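Long-range contacts in titin (Homo sapiens, PDB 2J8H), which serves as an elastic protein of muscle and carries, in its A-band region, the rigid tandem of two immunoglobulin domains to which these residues belong: residues A4-E9 with K27-P32; L11-V16 with G90-E95; P34-Y39 with G60-I65; W38-K43 with T75-R80. One frame throughout, in Å; residues are numbered along the deposited sequence.

Contact 1 of 4, residues A4-E9 with K27-P32; sequences APHFKE and KVTGHP
Strand A of the immunoglobulin sandwich joins strand B here in an antiparallel pairing, His6 with Thr29 and Phe7 with Val28, at the edge of one of the two sheets. His6 and Thr29 form the hydrogen-bonded pair: His6 N donates to Thr29 O at 3.0 Å, and Thr29 N donates to His6 O at 2.9 Å. Past Phe7 and Val28 the register slips in a classic beta bulge, where Lys8 and Glu9 both face Lys27. The single acceptor Lys27 O then takes two amides, with a nearly straight bond of 3.1 Å from Glu9 N (170° at the hydrogen) and a short but weak, strongly bent one from Lys8 N; Lys27 N returns a bond to Glu9 O.

The two faces of the ladder differ. Toward the interior, Phe7 and Val28 lie side by side, Val28 CG2 reaching 3.6 Å from Phe7 CE2, and the pair rests on Val79 and Ala81 of strand 76-83. On the outer face, Thr29 holds OG1 between its backbone N and carbonyl carbon (chi1 58°), close to His6 CB at 3.5 Å. Gly30 follows with backbone angles that a side chain would not tolerate, since a beta carbon would press on the preceding carbonyl as well as on Pro5 CA. Within the bulge, Glu9 and Lys27 meet through their aliphatic parts, CB to CB at 3.7 Å. Their charged ends stay further apart than a salt bridge: Glu9 OE2 is 4.5 Å from Lys27 NZ, which is hydrogen-bonded to Tyr61 OH.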
# COMPACT_ATOMS: atom_id res chain seq x y z
N ALA A 4 -38.62 -15.70 10.46
CA ALA A 4 -37.71 -14.90 11.33
C ALA A 4 -36.29 -14.91 10.78
O ALA A 4 -35.91 -15.87 10.12
CB ALA A 4 -37.70 -15.42 12.73
N PRO A 5 -35.49 -13.86 11.07
CA PRO A 5 -34.14 -13.81 10.51
C PRO A 5 -33.23 -14.93 11.00
O PRO A 5 -33.35 -15.37 12.14
CB PRO A 5 -33.61 -12.47 11.00
CG PRO A 5 -34.82 -11.68 11.42
CD PRO A 5 -35.76 -12.70 11.93
N HIS A 6 -32.32 -15.37 10.14
CA HIS A 6 -31.33 -16.40 10.47
C HIS A 6 -30.05 -16.07 9.73
O HIS A 6 -30.09 -15.51 8.65
CB HIS A 6 -31.87 -17.76 10.07
CG HIS A 6 -30.96 -18.92 10.37
ND1 HIS A 6 -30.80 -19.42 11.65
CD2 HIS A 6 -30.26 -19.74 9.55
CE1 HIS A 6 -29.99 -20.47 11.60
NE2 HIS A 6 -29.66 -20.69 10.35
N PHE A 7 -28.91 -16.38 10.34
CA PHE A 7 -27.61 -16.27 9.68
C PHE A 7 -27.30 -17.62 9.05
O PHE A 7 -26.95 -18.56 9.74
CB PHE A 7 -26.52 -15.84 10.66
CG PHE A 7 -26.67 -14.43 11.08
CD1 PHE A 7 -27.19 -14.12 12.31
CD2 PHE A 7 -26.39 -13.41 10.20
CE1 PHE A 7 -27.39 -12.81 12.69
CE2 PHE A 7 -26.57 -12.11 10.57
CZ PHE A 7 -27.10 -11.81 11.83
N LYS A 8 -27.55 -17.71 7.74
CA LYS A 8 -27.23 -18.90 6.95
C LYS A 8 -25.71 -19.05 6.89
O LYS A 8 -25.17 -20.14 6.93
CB LYS A 8 -27.81 -18.75 5.54
CG LYS A 8 -27.63 -19.92 4.60
CD LYS A 8 -28.59 -21.01 4.93
CE LYS A 8 -28.43 -22.19 4.00
NZ LYS A 8 -29.13 -23.39 4.57
N GLU A 9 -25.02 -17.92 6.77
CA GLU A 9 -23.57 -17.89 6.89
C GLU A 9 -23.24 -16.85 7.95
O GLU A 9 -23.53 -15.68 7.78
CB GLU A 9 -22.93 -17.59 5.54
CG GLU A 9 -23.38 -18.59 4.47
CD GLU A 9 -22.71 -18.38 3.13
OE1 GLU A 9 -22.00 -17.37 3.00
OE2 GLU A 9 -22.89 -19.21 2.21
N LYS A 27 -24.45 -14.07 5.52
CA LYS A 27 -25.59 -14.30 4.67
C LYS A 27 -26.82 -14.51 5.56
O LYS A 27 -26.83 -15.39 6.42
CB LYS A 27 -25.39 -15.48 3.73
CG LYS A 27 -26.49 -15.68 2.71
CD LYS A 27 -26.21 -16.93 1.92
CE LYS A 27 -27.20 -17.15 0.82
NZ LYS A 27 -26.69 -18.25 -0.03
N VAL A 28 -27.84 -13.71 5.30
CA VAL A 28 -29.03 -13.66 6.11
C VAL A 28 -30.21 -14.21 5.32
O VAL A 28 -30.37 -13.94 4.14
CB VAL A 28 -29.29 -12.19 6.52
CG1 VAL A 28 -30.65 -11.99 7.21
CG2 VAL A 28 -28.12 -11.69 7.39
N THR A 29 -31.04 -15.00 6.00
CA THR A 29 -32.33 -15.40 5.45
C THR A 29 -33.46 -14.87 6.32
O THR A 29 -33.24 -14.46 7.45
CB THR A 29 -32.44 -16.92 5.32
OG1 THR A 29 -32.26 -17.51 6.61
CG2 THR A 29 -31.38 -17.47 4.34
N GLY A 30 -34.65 -14.87 5.76
CA GLY A 30 -35.85 -14.47 6.50
C GLY A 30 -36.81 -13.81 5.55
O GLY A 30 -36.41 -13.30 4.50
N HIS A 31 -38.09 -13.84 5.92
CA HIS A 31 -39.15 -13.19 5.20
C HIS A 31 -40.07 -12.52 6.21
O HIS A 31 -40.60 -13.18 7.11
CB HIS A 31 -39.98 -14.20 4.39
CG HIS A 31 -39.19 -14.93 3.35
ND1 HIS A 31 -38.56 -14.29 2.30
CD2 HIS A 31 -38.92 -16.25 3.20
CE1 HIS A 31 -37.93 -15.18 1.56
NE2 HIS A 31 -38.15 -16.38 2.07
N PRO A 32 -40.32 -11.21 6.03
CA PRO A 32 -39.73 -10.34 5.02
C PRO A 32 -38.21 -10.23 5.12
O PRO A 32 -37.64 -10.60 6.15
CB PRO A 32 -40.40 -8.99 5.30
CG PRO A 32 -41.66 -9.32 5.99
CD PRO A 32 -41.33 -10.50 6.83

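Contact 2 of 4, residues L11-V16 with G90-E95; sequences LRNLNV and GTASLE
Leu14 runs beside Leu94 and Asn15 beside Glu95 as parallel pairs, the A' to G pairing of an I-set immunoglobulin domain. Among the backbone bonds, Leu14 N donates to Ser93 O at 2.8 Å, Leu14 O receives Glu95 N at 2.9 Å, and Val16 N continues the ladder to Glu95 O. At the start of the ladder a side chain takes over: Asn13 OD1 accepts Ser93 N at 2.8 Å, the amide standing 44° out of the plane of the Asn13 carboxamide though the N-H points almost straight at the oxygen.

Apolar contacts line the side that meets strand 22-29. Leu94 CD1 is wedged against Leu14 CB and Val16 CG2, at 3.7 Å from Val16 CG2. Further back, Leu11 CB meets Ala92 CB at 3.8 Å.

A water adds a further polar link. It donates to Leu14 O at 2.7 Å and is also hydrogen-bonded to Ser93 OG at 2.8 Å.

Leu14 O therefore serves a main-chain amide and a water together. The chemistry implies a two-sided seam: leucine and valine seal it toward the opposite sheet, while on the other side Asn13, Ser93 and a water add polar links to the backbone ladder.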
# COMPACT_ATOMS: atom_id res chain seq x y z
N LEU A 11 -20.96 -14.57 10.72
CA LEU A 11 -19.72 -13.79 10.69
C LEU A 11 -18.54 -14.62 11.13
O LEU A 11 -18.64 -15.43 12.04
CB LEU A 11 -19.80 -12.60 11.65
CG LEU A 11 -20.48 -11.31 11.29
CD1 LEU A 11 -20.06 -10.22 12.34
CD2 LEU A 11 -20.16 -10.85 9.86
N ARG A 12 -17.40 -14.42 10.47
CA ARG A 12 -16.17 -15.12 10.83
C ARG A 12 -15.24 -14.21 11.61
O ARG A 12 -15.09 -13.06 11.25
CB ARG A 12 -15.43 -15.56 9.55
CG ARG A 12 -15.96 -16.83 8.94
CD ARG A 12 -15.09 -17.31 7.76
NE ARG A 12 -15.94 -17.91 6.72
CZ ARG A 12 -16.20 -19.21 6.57
NH1 ARG A 12 -15.64 -20.12 7.37
NH2 ARG A 12 -17.01 -19.59 5.59
N ASN A 13 -14.60 -14.73 12.66
CA ASN A 13 -13.48 -14.04 13.30
C ASN A 13 -12.40 -13.78 12.25
O ASN A 13 -12.13 -14.65 11.40
CB ASN A 13 -12.90 -14.88 14.44
CG ASN A 13 -13.78 -14.90 15.68
OD1 ASN A 13 -14.71 -14.10 15.82
ND2 ASN A 13 -13.45 -15.79 16.61
N LEU A 14 -11.79 -12.60 12.32
CA LEU A 14 -10.80 -12.17 11.32
C LEU A 14 -9.48 -11.82 11.98
O LEU A 14 -9.47 -11.29 13.08
CB LEU A 14 -11.26 -10.88 10.62
CG LEU A 14 -12.50 -10.81 9.73
CD1 LEU A 14 -12.67 -9.37 9.25
CD2 LEU A 14 -12.35 -11.78 8.56
N ASN A 15 -8.39 -12.10 11.26
CA ASN A 15 -7.06 -11.62 11.57
C ASN A 15 -6.53 -10.93 10.33
O ASN A 15 -6.26 -11.57 9.31
CB ASN A 15 -6.14 -12.78 11.93
CG ASN A 15 -6.39 -13.31 13.31
OD1 ASN A 15 -7.42 -13.91 13.57
ND2 ASN A 15 -5.45 -13.09 14.21
N VAL A 16 -6.35 -9.62 10.41
CA VAL A 16 -6.03 -8.81 9.25
C VAL A 16 -4.76 -8.04 9.53
O VAL A 16 -4.52 -7.58 10.64
CB VAL A 16 -7.20 -7.84 8.94
CG1 VAL A 16 -6.88 -6.91 7.77
CG2 VAL A 16 -8.43 -8.64 8.63
N GLY A 90 -25.10 -11.70 15.35
CA GLY A 90 -23.94 -12.54 15.31
C GLY A 90 -22.78 -11.64 15.65
O GLY A 90 -22.89 -10.42 15.57
N THR A 91 -21.69 -12.26 16.04
CA THR A 91 -20.54 -11.52 16.53
C THR A 91 -19.25 -12.15 15.96
O THR A 91 -19.16 -13.37 15.75
CB THR A 91 -20.55 -11.52 18.08
OG1 THR A 91 -19.39 -10.83 18.57
CG2 THR A 91 -20.51 -12.91 18.60
N ALA A 92 -18.26 -11.29 15.69
CA ALA A 92 -16.93 -11.72 15.27
C ALA A 92 -15.92 -10.77 15.91
O ALA A 92 -16.21 -9.59 16.12
CB ALA A 92 -16.79 -11.65 13.74
N SER A 93 -14.73 -11.28 16.19
CA SER A 93 -13.64 -10.43 16.62
C SER A 93 -12.73 -10.16 15.43
O SER A 93 -12.48 -11.04 14.59
CB SER A 93 -12.87 -11.13 17.70
OG SER A 93 -12.20 -12.23 17.13
N LEU A 94 -12.23 -8.93 15.36
CA LEU A 94 -11.16 -8.57 14.47
C LEU A 94 -9.88 -8.43 15.31
O LEU A 94 -9.85 -7.69 16.28
CB LEU A 94 -11.50 -7.26 13.80
CG LEU A 94 -10.43 -6.66 12.89
CD1 LEU A 94 -9.89 -7.67 11.85
CD2 LEU A 94 -11.00 -5.43 12.21
N GLU A 95 -8.83 -9.17 14.96
CA GLU A 95 -7.55 -8.95 15.55
C GLU A 95 -6.68 -8.40 14.44
O GLU A 95 -6.80 -8.81 13.29
CB GLU A 95 -7.00 -10.25 16.13
CG GLU A 95 -7.53 -10.49 17.55
CD GLU A 95 -7.90 -11.94 17.84
OE1 GLU A 95 -6.99 -12.82 17.79
OE2 GLU A 95 -9.10 -12.19 18.17
O HOH W 1 -9.96 -12.63 15.42

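Contact 3 of 4, residues P34-Y39 with G60-I65; sequences PIVKWY and GYHQLI
Trp38 and Leu64 face each other across the immunoglobulin sandwich, from strands C and E of opposite sheets whose axes come within 8.9 Å. The tight half of the contact consists of two CH-pi approaches. Leu64 CB stands over the centre of the Trp38 six-membered ring, 3.6 Å from its centroid and 6° off the normal. The indole edge meets the backbone at His62 C, while Trp38 CZ2 is also 3.7 Å from Gln63 C. Beside it, Val36 CG2 sits squarely over the His62 imidazole, 3.5 Å from the ring centroid; the Val36 chi1 of 166° turns this methyl, anti to the carbonyl carbon, over the ring.

The looser half is bridged by water. One molecule donates to Pro34 O at 2.7 Å and is hydrogen-bonded to His62 NE2; a second accepts from Trp38 NE1 at 3.0 Å and is bonded to His62 ND1. Both waters lie in the imidazole plane, so the ring is gripped at its two nitrogens while its face packs on valine. An alanine in place of Trp38 would probably leave Leu64 CB without its aromatic cover and the second water without its indole donor.

Around this pair, strand 52-57 contributes Ile54 against Trp38, and strand 22-29 presses Val28 on His62.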
# COMPACT_ATOMS: atom_id res chain seq x y z
N PRO A 34 -34.78 -9.44 6.08
CA PRO A 34 -34.30 -8.71 7.25
C PRO A 34 -33.46 -7.50 6.96
O PRO A 34 -32.69 -7.48 5.98
CB PRO A 34 -33.50 -9.76 8.01
CG PRO A 34 -34.09 -11.08 7.57
CD PRO A 34 -34.30 -10.83 6.09
N ILE A 35 -33.58 -6.52 7.84
CA ILE A 35 -32.80 -5.30 7.79
C ILE A 35 -31.62 -5.50 8.74
O ILE A 35 -31.78 -6.02 9.85
CB ILE A 35 -33.65 -4.11 8.23
CG1 ILE A 35 -34.81 -3.94 7.23
CG2 ILE A 35 -32.80 -2.86 8.36
CD1 ILE A 35 -35.70 -2.80 7.59
N VAL A 36 -30.44 -5.10 8.28
CA VAL A 36 -29.23 -5.41 8.98
C VAL A 36 -28.57 -4.15 9.48
O VAL A 36 -28.57 -3.13 8.79
CB VAL A 36 -28.29 -6.18 8.08
CG1 VAL A 36 -26.87 -6.23 8.67
CG2 VAL A 36 -28.88 -7.59 7.84
N LYS A 37 -28.07 -4.20 10.70
CA LYS A 37 -27.30 -3.13 11.28
C LYS A 37 -26.01 -3.75 11.78
O LYS A 37 -25.96 -4.94 12.11
CB LYS A 37 -28.07 -2.47 12.43
CG LYS A 37 -29.30 -1.67 12.04
CD LYS A 37 -30.00 -0.98 13.26
CE LYS A 37 -30.88 -1.91 14.12
NZ LYS A 37 -31.69 -1.23 15.28
N TRP A 38 -24.97 -2.93 11.82
CA TRP A 38 -23.64 -3.34 12.22
C TRP A 38 -23.18 -2.54 13.40
O TRP A 38 -23.51 -1.34 13.50
CB TRP A 38 -22.68 -3.05 11.07
CG TRP A 38 -22.87 -3.91 9.86
CD1 TRP A 38 -23.66 -3.65 8.79
CD2 TRP A 38 -22.25 -5.16 9.61
NE1 TRP A 38 -23.56 -4.66 7.87
CE2 TRP A 38 -22.70 -5.61 8.36
CE3 TRP A 38 -21.35 -5.96 10.33
CZ2 TRP A 38 -22.26 -6.80 7.79
CZ3 TRP A 38 -20.92 -7.14 9.76
CH2 TRP A 38 -21.38 -7.55 8.50
N TYR A 39 -22.40 -3.16 14.28
CA TYR A 39 -21.99 -2.52 15.53
C TYR A 39 -20.54 -2.81 15.81
O TYR A 39 -20.05 -3.91 15.51
CB TYR A 39 -22.79 -3.07 16.71
CG TYR A 39 -24.28 -2.94 16.53
CD1 TYR A 39 -24.96 -3.84 15.72
CD2 TYR A 39 -25.02 -1.93 17.16
CE1 TYR A 39 -26.33 -3.75 15.54
CE2 TYR A 39 -26.38 -1.82 16.95
CZ TYR A 39 -27.01 -2.75 16.15
OH TYR A 39 -28.36 -2.69 15.92
N GLY A 60 -29.23 -12.16 0.06
CA GLY A 60 -29.07 -11.94 1.50
C GLY A 60 -27.65 -11.74 2.01
O GLY A 60 -27.39 -11.95 3.20
N TYR A 61 -26.73 -11.36 1.14
CA TYR A 61 -25.36 -11.17 1.56
C TYR A 61 -25.15 -9.76 2.05
O TYR A 61 -25.59 -8.80 1.39
CB TYR A 61 -24.39 -11.43 0.42
CG TYR A 61 -24.33 -12.86 0.02
CD1 TYR A 61 -25.13 -13.33 -0.98
CD2 TYR A 61 -23.46 -13.74 0.66
CE1 TYR A 61 -25.08 -14.68 -1.38
CE2 TYR A 61 -23.40 -15.09 0.28
CZ TYR A 61 -24.22 -15.54 -0.74
OH TYR A 61 -24.18 -16.87 -1.14
N HIS A 62 -24.48 -9.64 3.18
CA HIS A 62 -24.20 -8.37 3.83
C HIS A 62 -22.74 -8.33 4.19
O HIS A 62 -22.19 -9.32 4.70
CB HIS A 62 -25.00 -8.25 5.12
CG HIS A 62 -26.46 -8.10 4.87
ND1 HIS A 62 -27.05 -6.88 4.66
CD2 HIS A 62 -27.43 -9.03 4.70
CE1 HIS A 62 -28.33 -7.06 4.42
NE2 HIS A 62 -28.59 -8.35 4.43
N GLN A 63 -22.09 -7.20 3.93
CA GLN A 63 -20.71 -7.07 4.34
C GLN A 63 -20.39 -5.66 4.81
O GLN A 63 -20.99 -4.68 4.38
CB GLN A 63 -19.74 -7.62 3.28
CG GLN A 63 -19.44 -6.74 2.14
CD GLN A 63 -18.58 -7.35 1.05
OE1 GLN A 63 -18.19 -8.52 1.11
NE2 GLN A 63 -18.34 -6.58 -0.00
N LEU A 64 -19.46 -5.61 5.75
CA LEU A 64 -18.94 -4.38 6.26
C LEU A 64 -17.47 -4.35 5.90
O LEU A 64 -16.74 -5.30 6.20
CB LEU A 64 -19.10 -4.34 7.77
CG LEU A 64 -18.38 -3.20 8.52
CD1 LEU A 64 -19.03 -1.87 8.22
CD2 LEU A 64 -18.40 -3.51 10.03
N ILE A 65 -17.03 -3.28 5.27
CA ILE A 65 -15.63 -3.08 4.98
C ILE A 65 -15.09 -1.99 5.91
O ILE A 65 -15.58 -0.87 5.90
CB ILE A 65 -15.39 -2.66 3.51
CG1 ILE A 65 -16.12 -3.61 2.55
CG2 ILE A 65 -13.86 -2.62 3.20
CD1 ILE A 65 -16.19 -3.12 1.09
O HOH W 2 -31.18 -9.24 4.52
O HOH W 3 -25.16 -4.77 5.29

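Contact 4 of 4, residues W38-K43 with T75-R80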
# COMPACT_ATOMS: atom_id res chain seq x y z
N TRP A 38 -24.97 -2.93 11.82
CA TRP A 38 -23.64 -3.34 12.22
C TRP A 38 -23.18 -2.54 13.40
O TRP A 38 -23.51 -1.34 13.50
CB TRP A 38 -22.68 -3.05 11.07
CG TRP A 38 -22.87 -3.91 9.86
CD1 TRP A 38 -23.66 -3.65 8.79
CD2 TRP A 38 -22.25 -5.16 9.61
NE1 TRP A 38 -23.56 -4.66 7.87
CE2 TRP A 38 -22.70 -5.61 8.36
CE3 TRP A 38 -21.35 -5.96 10.33
CZ2 TRP A 38 -22.26 -6.80 7.79
CZ3 TRP A 38 -20.92 -7.14 9.76
CH2 TRP A 38 -21.38 -7.55 8.50
N TYR A 39 -22.40 -3.16 14.28
CA TYR A 39 -21.99 -2.52 15.53
C TYR A 39 -20.54 -2.81 15.81
O TYR A 39 -20.05 -3.91 15.51
CB TYR A 39 -22.79 -3.07 16.71
CG TYR A 39 -24.28 -2.94 16.53
CD1 TYR A 39 -24.96 -3.84 15.72
CD2 TYR A 39 -25.02 -1.93 17.16
CE1 TYR A 39 -26.33 -3.75 15.54
CE2 TYR A 39 -26.38 -1.82 16.95
CZ TYR A 39 -27.01 -2.75 16.15
OH TYR A 39 -28.36 -2.69 15.92
N ARG A 40 -19.87 -1.84 16.43
CA ARG A 40 -18.54 -2.03 16.98
C ARG A 40 -18.72 -1.96 18.49
O ARG A 40 -19.17 -0.95 19.03
CB ARG A 40 -17.61 -0.92 16.49
CG ARG A 40 -16.18 -0.98 17.01
CD ARG A 40 -15.52 0.35 16.71
NE ARG A 40 -14.21 0.52 17.31
CZ ARG A 40 -13.97 0.71 18.60
NH1 ARG A 40 -14.96 0.73 19.49
NH2 ARG A 40 -12.70 0.85 19.01
N GLN A 41 -18.39 -3.05 19.18
CA GLN A 41 -18.56 -3.12 20.62
C GLN A 41 -19.91 -2.59 21.05
O GLN A 41 -19.99 -1.78 21.96
CB GLN A 41 -17.48 -2.32 21.35
CG GLN A 41 -16.18 -3.02 21.49
CD GLN A 41 -15.26 -2.32 22.47
OE1 GLN A 41 -14.57 -1.36 22.11
NE2 GLN A 41 -15.27 -2.79 23.71
N GLY A 42 -20.97 -3.01 20.36
CA GLY A 42 -22.32 -2.66 20.79
C GLY A 42 -22.75 -1.23 20.49
O GLY A 42 -23.79 -0.81 20.96
N LYS A 43 -21.96 -0.48 19.73
CA LYS A 43 -22.36 0.85 19.29
C LYS A 43 -22.54 0.79 17.80
O LYS A 43 -21.64 0.33 17.08
CB LYS A 43 -21.32 1.90 19.67
CG LYS A 43 -21.26 2.16 21.20
CD LYS A 43 -20.39 3.38 21.54
CE LYS A 43 -20.41 3.74 23.04
NZ LYS A 43 -19.40 4.84 23.33
N THR A 75 -11.33 -5.30 17.72
CA THR A 75 -12.28 -5.48 18.81
C THR A 75 -13.40 -6.38 18.32
O THR A 75 -13.27 -7.02 17.27
CB THR A 75 -12.82 -4.10 19.33
OG1 THR A 75 -13.61 -4.31 20.50
CG2 THR A 75 -13.66 -3.39 18.26
N VAL A 76 -14.49 -6.45 19.07
CA VAL A 76 -15.63 -7.28 18.70
C VAL A 76 -16.68 -6.45 17.96
O VAL A 76 -16.92 -5.29 18.28
CB VAL A 76 -16.26 -7.96 19.93
CG1 VAL A 76 -16.94 -6.93 20.82
CG2 VAL A 76 -17.26 -9.01 19.50
N TYR A 77 -17.25 -7.07 16.93
CA TYR A 77 -18.26 -6.48 16.08
C TYR A 77 -19.47 -7.36 16.15
O TYR A 77 -19.35 -8.56 16.41
CB TYR A 77 -17.77 -6.39 14.64
CG TYR A 77 -16.61 -5.42 14.50
CD1 TYR A 77 -15.30 -5.81 14.82
CD2 TYR A 77 -16.84 -4.12 14.10
CE1 TYR A 77 -14.26 -4.91 14.72
CE2 TYR A 77 -15.80 -3.21 14.03
CZ TYR A 77 -14.51 -3.61 14.33
OH TYR A 77 -13.49 -2.67 14.23
N GLN A 78 -20.64 -6.75 15.96
CA GLN A 78 -21.91 -7.45 15.89
C GLN A 78 -22.62 -7.07 14.61
O GLN A 78 -22.47 -5.98 14.11
CB GLN A 78 -22.81 -7.08 17.07
CG GLN A 78 -22.30 -7.46 18.44
CD GLN A 78 -21.38 -6.43 19.07
OE1 GLN A 78 -21.50 -5.24 18.83
NE2 GLN A 78 -20.46 -6.90 19.91
N VAL A 79 -23.36 -8.01 14.06
CA VAL A 79 -24.29 -7.78 12.97
C VAL A 79 -25.64 -8.26 13.45
O VAL A 79 -25.75 -9.32 14.11
CB VAL A 79 -23.87 -8.50 11.66
CG1 VAL A 79 -23.85 -9.98 11.84
CG2 VAL A 79 -24.77 -8.07 10.45
N ARG A 80 -26.65 -7.44 13.19
CA ARG A 80 -28.00 -7.74 13.62
C ARG A 80 -28.92 -7.81 12.44
O ARG A 80 -28.87 -6.95 11.57
CB ARG A 80 -28.48 -6.64 14.58
CG ARG A 80 -29.86 -6.96 15.18
CD ARG A 80 -30.40 -5.81 16.01
NE ARG A 80 -29.57 -5.57 17.18
CZ ARG A 80 -29.79 -4.63 18.08
NH1 ARG A 80 -30.86 -3.84 17.99
NH2 ARG A 80 -28.96 -4.49 19.11
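One face of the Trp38 indole is covered by Val79 CG2, 3.7 Å from the centroid of the six-membered ring and almost exactly on its normal; this is the face turned away from Leu64, which makes the ring the filling of an aliphatic sandwich. At the edge of the Tyr39 ring, in its plane, lies Gln78 O. The hydroxyl of Tyr39 stands over the centre of the Arg80 guanidinium, with Tyr39 OH 3.2 Å from Arg80 CZ, ring and guanidinium being tilted by 27°. Thr75 CG2 covers a face of the Arg40 guanidinium, whose NH2 bonds to Asp72 O.

A phenylalanine in place of Trp38 would probably cover Val79 CG2 less fully and open a gap beside it.

Two backbone bonds between Tyr39 and Gln78, and one of 2.8 Å from Gln41 N to Val76 O, zip the strands together. Gln78 then bends at chi2 (86°), and its OE1 receives Gly42 N at 2.8 Å, tying down the type I' turn of residues Arg40 to Lys43.

Antiparallel strands C and F around a core tryptophan are typical of immunoglobulin domains. So is the tyrosine corner, in which Tyr77 OH bonds to Asp73 O four residues earlier.

How the contacts relate
Contacts 1, 2 and 4 zip neighbouring strands within a sheet by backbone bonds, whereas contact 3 spans the sandwich with ring faces and bridging waters. Contact 1 is a surface edge, contacts 2 and 4 are partly buried, and contact 3 is core. Contacts 3 and 4 share strand 35-40, and the Trp38 ring has a partner in each. Contacts 2 and 4 lie in one sheet, joined by backbone bonds between strands 76-83 and 86-102; contacts 1 and 3 meet in the other, through Val28 N and Gly60 O. Leu11 packs contact 2 against Trp38. Between the sheets ring faces and aliphatic groups dominate, with His62 held by waters, whereas the outer faces carry mostly polar and charged groups, Tyr39 among them.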